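Local coordinates for protein diol-dehydratase (Roseburia inulinivorans, PDB 5I2A) that probably dehydrates 1,2-propanediol without coenzyme B12, as a member of the glycyl radical enzyme family, at residues V169-V174 and I285-F290; V275-S280 and L343-I348; G350-Q355 and E429-N434. One frame throughout, in Å; residues are numbered along the deposited sequence.

Contact 1: residues V169-V174 and I285-F290; sequences VQYETV and ISPGRF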
ATOM      1  N   VAL A 169       8.573 -20.915 -12.028  1.00 15.63           N
ATOM      2  CA  VAL A 169       9.379 -19.750 -12.241  1.00 11.26           C
ATOM      3  C   VAL A 169      10.266 -20.002 -13.490  1.00 16.22           C
ATOM      4  O   VAL A 169      10.274 -21.116 -14.034  1.00 12.79           O
ATOM      5  CB  VAL A 169      10.178 -19.521 -10.939  1.00 18.26           C
ATOM      6  CG1 VAL A 169      11.579 -20.154 -10.970  1.00 13.29           C
ATOM      7  CG2 VAL A 169      10.072 -18.148 -10.428  1.00 19.96           C
ATOM      8  N   GLN A 170      10.985 -18.990 -13.963  1.00 15.34           N
ATOM      9  CA  GLN A 170      11.856 -19.161 -15.126  1.00 17.85           C
ATOM     10  C   GLN A 170      13.188 -19.839 -14.759  1.00 17.49           C
ATOM     11  O   GLN A 170      14.231 -19.189 -14.738  1.00 16.39           O
ATOM     12  CB  GLN A 170      12.141 -17.804 -15.794  1.00 16.75           C
ATOM     13  CG  GLN A 170      10.958 -17.159 -16.527  1.00 11.49           C
ATOM     14  CD  GLN A 170      11.198 -15.675 -16.853  1.00 20.23           C
ATOM     15  OE1 GLN A 170      12.343 -15.222 -16.949  1.00 18.33           O
ATOM     16  NE2 GLN A 170      10.112 -14.915 -17.009  1.00 15.08           N
ATOM     17  N   TYR A 171      13.156 -21.136 -14.463  1.00 15.02           N
ATOM     18  CA  TYR A 171      14.397 -21.859 -14.188  1.00 17.45           C
ATOM     19  C   TYR A 171      15.361 -21.707 -15.365  1.00 16.30           C
ATOM     20  O   TYR A 171      16.563 -21.567 -15.176  1.00 17.48           O
ATOM     21  CB  TYR A 171      14.132 -23.341 -13.928  1.00 13.73           C
ATOM     22  CG  TYR A 171      13.212 -23.623 -12.761  1.00 11.21           C
ATOM     23  CD1 TYR A 171      13.700 -23.690 -11.471  1.00 10.60           C
ATOM     24  CD2 TYR A 171      11.862 -23.838 -12.965  1.00 11.38           C
ATOM     25  CE1 TYR A 171      12.856 -23.955 -10.402  1.00 13.88           C
ATOM     26  CE2 TYR A 171      11.006 -24.101 -11.911  1.00 10.64           C
ATOM     27  CZ  TYR A 171      11.510 -24.165 -10.630  1.00 12.68           C
ATOM     28  OH  TYR A 171      10.670 -24.438  -9.578  1.00 17.67           O
ATOM     29  N   GLU A 172      14.814 -21.714 -16.575  1.00 15.08           N
ATOM     30  CA  GLU A 172      15.630 -21.663 -17.778  1.00 18.81           C
ATOM     31  C   GLU A 172      16.362 -20.321 -17.919  1.00 24.56           C
ATOM     32  O   GLU A 172      17.434 -20.258 -18.525  1.00 18.97           O
ATOM     33  CB  GLU A 172      14.775 -21.934 -19.014  1.00 16.00           C
ATOM     34  CG  GLU A 172      13.756 -20.849 -19.318  1.00 25.50           C
ATOM     35  CD  GLU A 172      12.478 -20.947 -18.474  1.00 28.33           C
ATOM     36  OE1 GLU A 172      12.305 -21.920 -17.697  1.00 24.07           O
ATOM     37  OE2 GLU A 172      11.648 -20.024 -18.590  1.00 33.83           O
ATOM     38  N   THR A 173      15.791 -19.252 -17.366  1.00 16.95           N
ATOM     39  CA  THR A 173      16.475 -17.971 -17.399  1.00 16.54           C
ATOM     40  C   THR A 173      17.725 -18.030 -16.523  1.00 15.14           C
ATOM     41  O   THR A 173      18.794 -17.587 -16.929  1.00 14.90           O
ATOM     42  CB  THR A 173      15.571 -16.815 -16.934  1.00 16.03           C
ATOM     43  OG1 THR A 173      14.493 -16.657 -17.864  1.00 16.53           O
ATOM     44  CG2 THR A 173      16.371 -15.530 -16.871  1.00 16.47           C
ATOM     45  N   VAL A 174      17.588 -18.594 -15.331  1.00 12.59           N
ATOM     46  CA  VAL A 174      18.716 -18.704 -14.413  1.00 16.69           C
ATOM     47  C   VAL A 174      19.830 -19.582 -15.016  1.00 19.03           C
ATOM     48  O   VAL A 174      21.006 -19.263 -14.916  1.00 16.31           O
ATOM     49  CB  VAL A 174      18.270 -19.277 -13.046  1.00 14.41           C
ATOM     50  CG1 VAL A 174      19.464 -19.462 -12.118  1.00 15.54           C
ATOM     51  CG2 VAL A 174      17.215 -18.359 -12.394  1.00 14.73           C
ATOM     52  N   ILE A 285       5.634 -25.044  -5.513  1.00 11.10           N
ATOM     53  CA  ILE A 285       6.738 -24.556  -6.316  1.00  8.79           C
ATOM     54  C   ILE A 285       7.106 -25.699  -7.276  1.00 11.47           C
ATOM     55  O   ILE A 285       7.714 -26.707  -6.871  1.00 12.33           O
ATOM     56  CB  ILE A 285       7.935 -24.139  -5.436  1.00 11.11           C
ATOM     57  CG1 ILE A 285       7.502 -23.057  -4.441  1.00 12.40           C
ATOM     58  CG2 ILE A 285       9.121 -23.703  -6.296  1.00 14.00           C
ATOM     59  CD1 ILE A 285       6.880 -21.795  -5.089  1.00  8.97           C
ATOM     60  N   SER A 286       6.699 -25.564  -8.533  1.00 11.25           N
ATOM     61  CA  SER A 286       6.714 -26.691  -9.456  1.00 12.64           C
ATOM     62  C   SER A 286       7.785 -26.573 -10.539  1.00 15.40           C
ATOM     63  O   SER A 286       7.744 -25.665 -11.372  1.00 12.08           O
ATOM     64  CB  SER A 286       5.333 -26.846 -10.099  1.00 14.48           C
ATOM     65  OG  SER A 286       4.335 -26.982  -9.101  1.00 13.40           O
ATOM     66  N   PRO A 287       8.747 -27.508 -10.532  1.00 14.46           N
ATOM     67  CA  PRO A 287       9.833 -27.528 -11.522  1.00 14.68           C
ATOM     68  C   PRO A 287       9.337 -27.460 -12.968  1.00 14.15           C
ATOM     69  O   PRO A 287      10.043 -26.930 -13.815  1.00 15.59           O
ATOM     70  CB  PRO A 287      10.536 -28.859 -11.238  1.00 11.05           C
ATOM     71  CG  PRO A 287      10.335 -29.038  -9.760  1.00 13.84           C
ATOM     72  CD  PRO A 287       8.921 -28.554  -9.511  1.00 11.05           C
ATOM     73  N   GLY A 288       8.141 -27.957 -13.248  1.00 13.88           N
ATOM     74  CA  GLY A 288       7.599 -27.820 -14.597  1.00 12.50           C
ATOM     75  C   GLY A 288       8.342 -28.700 -15.609  1.00 15.18           C
ATOM     76  O   GLY A 288       8.689 -29.841 -15.289  1.00 12.41           O
ATOM     77  N   ARG A 289       8.589 -28.172 -16.812  1.00 12.68           N
ATOM     78  CA  ARG A 289       9.128 -28.980 -17.919  1.00 13.51           C
ATOM     79  C   ARG A 289      10.648 -29.180 -17.802  1.00 15.40           C
ATOM     80  O   ARG A 289      11.419 -28.761 -18.664  1.00 15.68           O
ATOM     81  CB  ARG A 289       8.790 -28.339 -19.267  1.00 15.66           C
ATOM     82  CG  ARG A 289       7.317 -27.988 -19.448  1.00 13.26           C
ATOM     83  CD  ARG A 289       7.041 -27.654 -20.913  1.00 12.72           C
ATOM     84  NE  ARG A 289       6.989 -28.859 -21.737  1.00 14.36           N
ATOM     85  CZ  ARG A 289       6.819 -28.852 -23.055  1.00 15.80           C
ATOM     86  NH1 ARG A 289       6.695 -27.700 -23.718  1.00 13.70           N
ATOM     87  NH2 ARG A 289       6.774 -29.996 -23.714  1.00 14.13           N
ATOM     88  N   PHE A 290      11.048 -29.825 -16.715  1.00 12.31           N
ATOM     89  CA  PHE A 290      12.440 -30.103 -16.386  1.00 13.41           C
ATOM     90  C   PHE A 290      13.149 -30.869 -17.505  1.00 16.20           C
ATOM     91  O   PHE A 290      14.304 -30.593 -17.782  1.00 15.08           O
ATOM     92  CB  PHE A 290      12.461 -30.873 -15.064  1.00 13.52           C
ATOM     93  CG  PHE A 290      13.819 -31.232 -14.536  1.00 15.75           C
ATOM     94  CD1 PHE A 290      14.385 -32.465 -14.830  1.00 13.14           C
ATOM     95  CD2 PHE A 290      14.468 -30.406 -13.641  1.00 15.12           C
ATOM     96  CE1 PHE A 290      15.597 -32.834 -14.280  1.00 15.40           C
ATOM     97  CE2 PHE A 290      15.687 -30.769 -13.092  1.00 19.22           C
ATOM     98  CZ  PHE A 290      16.256 -31.984 -13.419  1.00 15.17           C
TER
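Tyr171 lies across the bend formed by Ile285, Ser286 and Pro287, meeting mostly backbone atoms. One long flank of its ring touches Pro287, with CE2 3.5 Å from Pro287 O and 3.6 Å from Pro287 CA; the carbonyl oxygen comes in obliquely, neither over the face nor squarely at the edge. Beyond the ring, Tyr171 OH stands 3.7 Å from Ile285 CG2, the two side chains running at about a right angle. Ser286 O approaches the phenol edge near the ring plane, but at 3.6 Å from Tyr171 OH the pair is a near neighbour and not a bond. The hydroxyl is instead bonded to Gln273 on helix 262-279, while Ser286 O is taken by Thr168 and Pro287 O by Tyr293. The hydroxyl and the two carbonyl oxygens beside it thus all have partners outside the two segments.

With CG beside the backbone N and anti to the carbonyl carbon (chi1 -59°), the ring of Tyr171 is laid alongside Pro287. Val169 CG1 rests over the ring centre, 3.9 Å above the plane, covering one face from just upstream in the chain. Gln170, at the N-cap position and the centre of an inverse gamma turn, accepts through OE1 a 2.7 Å hydrogen bond from Thr173 OG1; its NE2 reaches Asp532 and Gly445.

Altogether 144 Å² is buried where a helix N-terminus meets the loop leaving strand 283-285. Ser286 OG bonds to Ser284 O and to the N of Gly437, which opens the Gly-Cys-Val-Glu-Pro sequence, probably the active-site cysteine loop, as in related glycyl radical enzymes.

Contact 2: residues V275-S280 and L343-I348; sequences VLQIES and LFQNLI
Gln277 reaches out from the last turns of helix 262-279 and lays its amide between the side chains of Gln345 and Leu343. Its NE2 donates to Gln345 OE1 over 3.1 Å in a nearly straight bond, with an N-H...O angle of 173°. The acceptor lies in the plane of the Gln277 amide, yet the donor stands above the carbonyl plane of Gln345 and off its lone pairs; the amide planes are 69° apart. The two groups meet through one N-H and one oxygen, without pairing flat. On the other arm of the Gln277 amide, OE1 lies 3.6 Å from Leu343 CD1, a methyl brought alongside the oxygen, and also accepts from a water at 2.8 Å. That water donates again to Leu343 O, 2.9 Å away, so a direct bond and a water bridge tie the one amide to the same loop.

Extension of Gln277 beyond CG (chi2 -180°) gives it the span to leave the helix surface and reach this loop, whose nearest CA, that of Leu343, is 9.8 Å from the Gln277 CA. Both amides are also gripped from elsewhere. Gln277 NE2 donates to Gln273 O one turn back on the helix, and Gln273 NE2 joins it at Gln345 OE1, while Gln345 NE2 bonds to Leu323 O. With these partners the NE2 and OE1 atoms of both amides are engaged, which fixes which end of each is oxygen and which is nitrogen.

The buried glutamine network joins a helix to the loop leading into strand 346-350. That strand runs parallel to 380-385 and 409-412, consistent with part of one half of the ten-stranded beta/alpha barrel of glycyl radical enzymes.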
ATOM      1  N   VAL A 275      15.653 -21.978  -2.486  1.00 13.44           N
ATOM      2  CA  VAL A 275      15.578 -20.663  -1.848  1.00 15.29           C
ATOM      3  C   VAL A 275      14.208 -20.006  -2.039  1.00 15.34           C
ATOM      4  O   VAL A 275      13.798 -19.214  -1.204  1.00 14.87           O
ATOM      5  CB  VAL A 275      16.676 -19.688  -2.345  1.00 15.67           C
ATOM      6  CG1 VAL A 275      18.062 -20.231  -2.006  1.00 15.38           C
ATOM      7  CG2 VAL A 275      16.517 -19.373  -3.842  1.00 14.08           C
ATOM      8  N   LEU A 276      13.502 -20.348  -3.117  1.00 13.87           N
ATOM      9  CA  LEU A 276      12.133 -19.880  -3.304  1.00 15.01           C
ATOM     10  C   LEU A 276      11.295 -20.249  -2.085  1.00 12.65           C
ATOM     11  O   LEU A 276      10.420 -19.494  -1.686  1.00 11.20           O
ATOM     12  CB  LEU A 276      11.509 -20.462  -4.577  1.00 10.44           C
ATOM     13  CG  LEU A 276      11.977 -19.839  -5.899  1.00 13.10           C
ATOM     14  CD1 LEU A 276      11.469 -20.660  -7.063  1.00 12.69           C
ATOM     15  CD2 LEU A 276      11.517 -18.377  -6.027  1.00 12.73           C
ATOM     16  N   GLN A 277      11.596 -21.400  -1.486  1.00 13.34           N
ATOM     17  CA  GLN A 277      10.809 -21.915  -0.367  1.00 13.17           C
ATOM     18  C   GLN A 277      11.390 -21.520   0.995  1.00 14.98           C
ATOM     19  O   GLN A 277      10.826 -21.831   2.044  1.00 14.20           O
ATOM     20  CB  GLN A 277      10.663 -23.437  -0.506  1.00 11.33           C
ATOM     21  CG  GLN A 277       9.880 -23.757  -1.796  1.00 10.25           C
ATOM     22  CD  GLN A 277       9.669 -25.216  -2.042  1.00 13.68           C
ATOM     23  OE1 GLN A 277       8.736 -25.810  -1.517  1.00 15.26           O
ATOM     24  NE2 GLN A 277      10.523 -25.805  -2.875  1.00 13.87           N
ATOM     25  N   ILE A 278      12.508 -20.812   0.954  1.00 14.45           N
ATOM     26  CA  ILE A 278      12.998 -20.066   2.100  1.00 13.29           C
ATOM     27  C   ILE A 278      12.383 -18.654   2.077  1.00 11.47           C
ATOM     28  O   ILE A 278      11.944 -18.153   3.099  1.00 13.22           O
ATOM     29  CB  ILE A 278      14.543 -19.985   2.094  1.00 13.19           C
ATOM     30  CG1 ILE A 278      15.152 -21.368   2.355  1.00 15.59           C
ATOM     31  CG2 ILE A 278      15.054 -18.975   3.118  1.00 13.29           C
ATOM     32  CD1 ILE A 278      16.680 -21.376   2.255  1.00 16.66           C
ATOM     33  N   GLU A 279      12.342 -18.039   0.898  1.00 11.51           N
ATOM     34  CA  GLU A 279      11.773 -16.701   0.745  1.00 12.78           C
ATOM     35  C   GLU A 279      10.325 -16.677   1.203  1.00 13.22           C
ATOM     36  O   GLU A 279       9.909 -15.759   1.890  1.00 13.41           O
ATOM     37  CB  GLU A 279      11.855 -16.201  -0.711  1.00 12.49           C
ATOM     38  CG  GLU A 279      11.403 -14.736  -0.827  1.00 15.09           C
ATOM     39  CD  GLU A 279      11.353 -14.198  -2.255  1.00 15.94           C
ATOM     40  OE1 GLU A 279      11.061 -14.977  -3.191  1.00 14.34           O
ATOM     41  OE2 GLU A 279      11.623 -12.984  -2.419  1.00 14.30           O
ATOM     42  N   SER A 280       9.572 -17.707   0.823  1.00 13.62           N
ATOM     43  CA  SER A 280       8.179 -17.847   1.223  1.00 13.75           C
ATOM     44  C   SER A 280       7.824 -19.310   1.471  1.00 13.43           C
ATOM     45  O   SER A 280       8.412 -20.197   0.866  1.00 13.32           O
ATOM     46  CB  SER A 280       7.253 -17.264   0.149  1.00 12.45           C
ATOM     47  OG  SER A 280       5.910 -17.562   0.443  1.00 11.99           O
ATOM     48  N   LEU A 343       4.912 -31.192  -0.647  1.00 13.34           N
ATOM     49  CA  LEU A 343       5.075 -29.806  -1.065  1.00 13.46           C
ATOM     50  C   LEU A 343       4.541 -29.626  -2.494  1.00 12.68           C
ATOM     51  O   LEU A 343       4.679 -28.552  -3.082  1.00 11.90           O
ATOM     52  CB  LEU A 343       6.553 -29.384  -0.974  1.00 12.69           C
ATOM     53  CG  LEU A 343       7.060 -29.217   0.467  1.00 15.67           C
ATOM     54  CD1 LEU A 343       8.544 -28.838   0.506  1.00 14.57           C
ATOM     55  CD2 LEU A 343       6.233 -28.163   1.168  1.00 11.92           C
ATOM     56  N   PHE A 344       3.958 -30.702  -3.035  1.00 12.22           N
ATOM     57  CA  PHE A 344       3.296 -30.684  -4.339  1.00 11.77           C
ATOM     58  C   PHE A 344       4.183 -30.065  -5.420  1.00 12.52           C
ATOM     59  O   PHE A 344       3.769 -29.158  -6.140  1.00 12.64           O
ATOM     60  CB  PHE A 344       1.960 -29.927  -4.224  1.00 12.06           C
ATOM     61  CG  PHE A 344       1.150 -30.355  -3.028  1.00 12.68           C
ATOM     62  CD1 PHE A 344       0.292 -31.440  -3.111  1.00  9.25           C
ATOM     63  CD2 PHE A 344       1.316 -29.721  -1.797  1.00 11.65           C
ATOM     64  CE1 PHE A 344      -0.423 -31.866  -1.990  1.00 14.75           C
ATOM     65  CE2 PHE A 344       0.603 -30.146  -0.672  1.00 12.53           C
ATOM     66  CZ  PHE A 344      -0.273 -31.203  -0.770  1.00  8.74           C
ATOM     67  N   GLN A 345       5.417 -30.543  -5.492  1.00 13.09           N
ATOM     68  CA  GLN A 345       6.394 -30.013  -6.418  1.00 12.15           C
ATOM     69  C   GLN A 345       6.241 -30.775  -7.727  1.00 14.49           C
ATOM     70  O   GLN A 345       6.778 -31.872  -7.896  1.00 12.45           O
ATOM     71  CB  GLN A 345       7.812 -30.125  -5.844  1.00 10.89           C
ATOM     72  CG  GLN A 345       7.998 -29.330  -4.516  1.00  9.86           C
ATOM     73  CD  GLN A 345       9.339 -29.606  -3.827  1.00 13.09           C
ATOM     74  OE1 GLN A 345      10.233 -28.758  -3.815  1.00 13.28           O
ATOM     75  NE2 GLN A 345       9.466 -30.796  -3.237  1.00 10.63           N
ATOM     76  N   ASN A 346       5.463 -30.198  -8.635  1.00 13.80           N
ATOM     77  CA  ASN A 346       5.080 -30.916  -9.830  1.00 13.01           C
ATOM     78  C   ASN A 346       6.126 -30.748 -10.925  1.00 13.24           C
ATOM     79  O   ASN A 346       6.547 -29.636 -11.234  1.00 10.86           O
ATOM     80  CB  ASN A 346       3.720 -30.457 -10.330  1.00 11.24           C
ATOM     81  CG  ASN A 346       3.089 -31.462 -11.280  1.00 12.93           C
ATOM     82  OD1 ASN A 346       3.563 -31.664 -12.395  1.00 13.36           O
ATOM     83  ND2 ASN A 346       2.013 -32.092 -10.836  1.00 10.88           N
ATOM     84  N   LEU A 347       6.530 -31.876 -11.496  1.00 13.41           N
ATOM     85  CA  LEU A 347       7.560 -31.929 -12.518  1.00 11.91           C
ATOM     86  C   LEU A 347       7.031 -32.797 -13.634  1.00 13.32           C
ATOM     87  O   LEU A 347       6.623 -33.943 -13.412  1.00 13.25           O
ATOM     88  CB  LEU A 347       8.884 -32.481 -11.957  1.00 11.90           C
ATOM     89  CG  LEU A 347      10.136 -32.440 -12.850  1.00 11.75           C
ATOM     90  CD1 LEU A 347      11.403 -32.375 -11.978  1.00 11.35           C
ATOM     91  CD2 LEU A 347      10.225 -33.628 -13.788  1.00 10.30           C
ATOM     92  N   ILE A 348       7.029 -32.247 -14.840  1.00 14.08           N
ATOM     93  CA  ILE A 348       6.336 -32.889 -15.947  1.00 11.96           C
ATOM     94  C   ILE A 348       7.314 -33.249 -17.073  1.00 13.75           C
ATOM     95  O   ILE A 348       8.337 -32.586 -17.252  1.00 12.27           O
ATOM     96  CB  ILE A 348       5.208 -31.978 -16.479  1.00 12.88           C
ATOM     97  CG1 ILE A 348       4.145 -32.784 -17.232  1.00 14.12           C
ATOM     98  CG2 ILE A 348       5.770 -30.859 -17.329  1.00 11.13           C
ATOM     99  CD1 ILE A 348       2.777 -32.127 -17.161  1.00 13.02           C
TER
HETATM  100  O   HOH W   1       6.553 -26.351  -3.189  1.00 12.30           O

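Contact 3: residues G350-Q355 and E429-N434; sequences GGQTVQ and EARNYN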
ATOM      1  N   GLY A 350       7.626 -34.725 -21.383  1.00 15.62           N
ATOM      2  CA  GLY A 350       6.947 -34.909 -22.646  1.00 14.25           C
ATOM      3  C   GLY A 350       6.042 -33.755 -23.039  1.00 12.76           C
ATOM      4  O   GLY A 350       6.192 -32.641 -22.552  1.00 15.87           O
ATOM      5  N   GLY A 351       5.097 -34.037 -23.928  1.00 13.69           N
ATOM      6  CA  GLY A 351       4.240 -33.015 -24.483  1.00 15.03           C
ATOM      7  C   GLY A 351       4.750 -32.567 -25.840  1.00 18.05           C
ATOM      8  O   GLY A 351       5.353 -33.357 -26.558  1.00 17.96           O
ATOM      9  N   GLN A 352       4.513 -31.298 -26.160  1.00 16.49           N
ATOM     10  CA  GLN A 352       4.864 -30.697 -27.445  1.00 20.21           C
ATOM     11  C   GLN A 352       5.870 -29.585 -27.293  1.00 19.02           C
ATOM     12  O   GLN A 352       5.951 -28.939 -26.247  1.00 19.10           O
ATOM     13  CB  GLN A 352       3.628 -30.122 -28.145  1.00 17.41           C
ATOM     14  CG  GLN A 352       2.493 -31.094 -28.327  1.00 17.04           C
ATOM     15  CD  GLN A 352       1.221 -30.425 -28.835  1.00 21.19           C
ATOM     16  OE1 GLN A 352       1.228 -29.736 -29.860  1.00 21.58           O
ATOM     17  NE2 GLN A 352       0.122 -30.638 -28.125  1.00 16.64           N
ATOM     18  N   THR A 353       6.643 -29.374 -28.350  1.00 18.13           N
ATOM     19  CA  THR A 353       7.471 -28.191 -28.481  1.00 17.54           C
ATOM     20  C   THR A 353       6.580 -27.046 -28.960  1.00 23.35           C
ATOM     21  O   THR A 353       5.428 -27.268 -29.328  1.00 21.06           O
ATOM     22  CB  THR A 353       8.605 -28.415 -29.480  1.00 24.21           C
ATOM     23  OG1 THR A 353       8.033 -28.637 -30.774  1.00 24.63           O
ATOM     24  CG2 THR A 353       9.429 -29.637 -29.089  1.00 19.55           C
ATOM     25  N   VAL A 354       7.109 -25.830 -28.971  1.00 24.48           N
ATOM     26  CA  VAL A 354       6.330 -24.677 -29.402  1.00 26.83           C
ATOM     27  C   VAL A 354       5.948 -24.847 -30.872  1.00 29.09           C
ATOM     28  O   VAL A 354       4.879 -24.436 -31.307  1.00 31.45           O
ATOM     29  CB  VAL A 354       7.113 -23.365 -29.169  1.00 34.58           C
ATOM     30  CG1 VAL A 354       6.423 -22.187 -29.825  1.00 28.35           C
ATOM     31  CG2 VAL A 354       7.262 -23.115 -27.672  1.00 39.03           C
ATOM     32  N   GLN A 355       6.827 -25.517 -31.601  1.00 26.98           N
ATOM     33  CA  GLN A 355       6.644 -25.871 -32.997  1.00 31.63           C
ATOM     34  C   GLN A 355       5.501 -26.883 -33.218  1.00 34.22           C
ATOM     35  O   GLN A 355       5.001 -27.046 -34.330  1.00 29.35           O
ATOM     36  CB  GLN A 355       7.968 -26.429 -33.523  1.00 36.32           C
ATOM     37  CG  GLN A 355       8.044 -26.717 -35.008  1.00 43.73           C
ATOM     38  CD  GLN A 355       9.454 -27.111 -35.457  1.00 55.42           C
ATOM     39  OE1 GLN A 355      10.392 -27.136 -34.657  1.00 58.72           O
ATOM     40  NE2 GLN A 355       9.610 -27.384 -36.749  1.00 61.06           N
ATOM     41  N   GLU A 429       2.381 -19.978 -26.054  1.00 14.80           N
ATOM     42  CA  GLU A 429       2.548 -20.036 -24.605  1.00 17.19           C
ATOM     43  C   GLU A 429       1.871 -21.290 -24.072  1.00 15.15           C
ATOM     44  O   GLU A 429       2.454 -22.035 -23.305  1.00 16.13           O
ATOM     45  CB  GLU A 429       1.974 -18.778 -23.944  1.00 14.86           C
ATOM     46  CG  GLU A 429       2.849 -17.553 -24.144  1.00 18.39           C
ATOM     47  CD  GLU A 429       2.158 -16.256 -23.746  1.00 17.73           C
ATOM     48  OE1 GLU A 429       0.912 -16.233 -23.639  1.00 18.42           O
ATOM     49  OE2 GLU A 429       2.867 -15.258 -23.550  1.00 19.22           O
ATOM     50  N   ALA A 430       0.643 -21.513 -24.518  1.00 13.08           N
ATOM     51  CA  ALA A 430      -0.174 -22.607 -24.033  1.00 14.71           C
ATOM     52  C   ALA A 430       0.498 -23.937 -24.340  1.00 18.59           C
ATOM     53  O   ALA A 430       0.461 -24.858 -23.527  1.00 16.49           O
ATOM     54  CB  ALA A 430      -1.576 -22.549 -24.658  1.00 11.60           C
ATOM     55  N   ARG A 431       1.136 -24.018 -25.506  1.00 15.46           N
ATOM     56  CA  ARG A 431       1.838 -25.229 -25.908  1.00 12.73           C
ATOM     57  C   ARG A 431       2.992 -25.562 -24.991  1.00 17.51           C
ATOM     58  O   ARG A 431       3.425 -26.710 -24.926  1.00 16.36           O
ATOM     59  CB  ARG A 431       2.364 -25.105 -27.342  1.00 22.32           C
ATOM     60  CG  ARG A 431       1.432 -25.719 -28.350  1.00 25.18           C
ATOM     61  CD  ARG A 431       1.978 -25.633 -29.767  1.00 28.53           C
ATOM     62  NE  ARG A 431       0.937 -25.934 -30.740  1.00 26.37           N
ATOM     63  CZ  ARG A 431       1.046 -25.694 -32.040  1.00 35.35           C
ATOM     64  NH1 ARG A 431       2.157 -25.148 -32.523  1.00 32.44           N
ATOM     65  NH2 ARG A 431       0.055 -26.012 -32.861  1.00 35.95           N
ATOM     66  N   ASN A 432       3.494 -24.553 -24.295  1.00 13.71           N
ATOM     67  CA  ASN A 432       4.596 -24.757 -23.385  1.00 17.26           C
ATOM     68  C   ASN A 432       4.124 -24.923 -21.942  1.00 10.74           C
ATOM     69  O   ASN A 432       4.889 -24.712 -21.010  1.00 13.97           O
ATOM     70  CB  ASN A 432       5.582 -23.595 -23.478  1.00 16.66           C
ATOM     71  CG  ASN A 432       6.898 -23.914 -22.816  1.00 20.89           C
ATOM     72  OD1 ASN A 432       7.437 -24.990 -23.019  1.00 18.10           O
ATOM     73  ND2 ASN A 432       7.393 -23.004 -21.974  1.00 17.66           N
ATOM     74  N   TYR A 433       2.870 -25.301 -21.745  1.00 11.42           N
ATOM     75  CA  TYR A 433       2.354 -25.356 -20.374  1.00 12.85           C
ATOM     76  C   TYR A 433       3.006 -26.454 -19.531  1.00 13.28           C
ATOM     77  O   TYR A 433       3.507 -27.465 -20.048  1.00 13.43           O
ATOM     78  CB  TYR A 433       0.830 -25.542 -20.369  1.00 11.83           C
ATOM     79  CG  TYR A 433       0.350 -26.975 -20.516  1.00 11.67           C
ATOM     80  CD1 TYR A 433       0.158 -27.785 -19.397  1.00 13.66           C
ATOM     81  CD2 TYR A 433       0.061 -27.512 -21.764  1.00 11.80           C
ATOM     82  CE1 TYR A 433      -0.290 -29.088 -19.518  1.00 10.46           C
ATOM     83  CE2 TYR A 433      -0.384 -28.829 -21.898  1.00 13.24           C
ATOM     84  CZ  TYR A 433      -0.557 -29.611 -20.761  1.00 10.49           C
ATOM     85  OH  TYR A 433      -0.998 -30.913 -20.868  1.00 11.17           O
ATOM     86  N   ASN A 434       2.995 -26.261 -18.220  1.00 12.56           N
ATOM     87  CA  ASN A 434       3.194 -27.404 -17.344  1.00 12.13           C
ATOM     88  C   ASN A 434       2.134 -27.385 -16.251  1.00 15.57           C
ATOM     89  O   ASN A 434       1.227 -26.546 -16.271  1.00 15.85           O
ATOM     90  CB  ASN A 434       4.614 -27.443 -16.770  1.00  9.65           C
ATOM     91  CG  ASN A 434       4.967 -26.214 -15.960  1.00 13.68           C
ATOM     92  OD1 ASN A 434       5.712 -25.355 -16.416  1.00 17.18           O
ATOM     93  ND2 ASN A 434       4.471 -26.149 -14.730  1.00 11.79           N
TER
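The loop after strand 346-350 runs past helix 427-431 with the CA atoms of Val354 and Arg431 only 5.7 Å apart, and Gln352 O and Arg431 O face each other at 3.6 Å. From there Arg431 stretches along the loop and makes most of the contact. Its chain is extended from CG to NE, so that CD passes 3.5 Å from Val354 O and 3.8 Å from Thr353 O before the guanidinium turns its edge to the backbone. NH1 donates to Val354 O at 3.1 Å with an N-H...O angle of 158°. The oxygen lies in the guanidinium plane, though seen from the carbonyl the donor is tilted 30° out of plane.

Gln352 approaches the same arginine from another direction: its OE1 stops 3.9 Å from Arg431 NE, too far to bond, and lies oblique to the guanidinium. The amide of Gln352 is instead anchored through NE2 to Asp413 at the start of helix 413-422. The facing carbonyls are likewise served from outside, Gln352 O by Arg289 and Arg431 O by Arg384, while a second nitrogen of Arg289 bonds to Asn432 OD1.

The two segments bury 257 Å² between them at the surface, where Val354 and Gln355 are exposed. Arg431 and Gln355 also touch a crystal neighbour, so the outer arrangement may be partly influenced by packing. A charged side chain here grips a neutral main-chain oxygen through a single bond, its aliphatic part lying along the loop. Deeper in, positive charge from Arg289 and Arg384 probably offsets the repulsion of two oxygens brought close together. Arg289 thus ties the loop to the 429-434 segment, through Gln352 O and Asn432 OD1; Arg431 does so directly through Val354 O.

Contacts 1 and 2 have centres about 10 Å apart and are joined at Gly288, by probable hydrogen bonds Gly288 N to Asn346 O, 3.1 Å, and Gly288 O to Ile348 N, 3.0 Å. Gln273, bonded to Tyr171 on one side and Gln345 on the other, joins them a second time. Contact 3 lies about 14 Å from contact 1, centre to centre, and is linked to it by Arg289, whose NH2 is 2.9 Å from Gln352 O. Contacts 2 and 3, about 21 Å apart between centres, touch at Ile348 and Asn434. Asn346 ND2 also bonds to Gly437 O, so contact 2, like contact 1, adjoins the probable active-site cysteine loop.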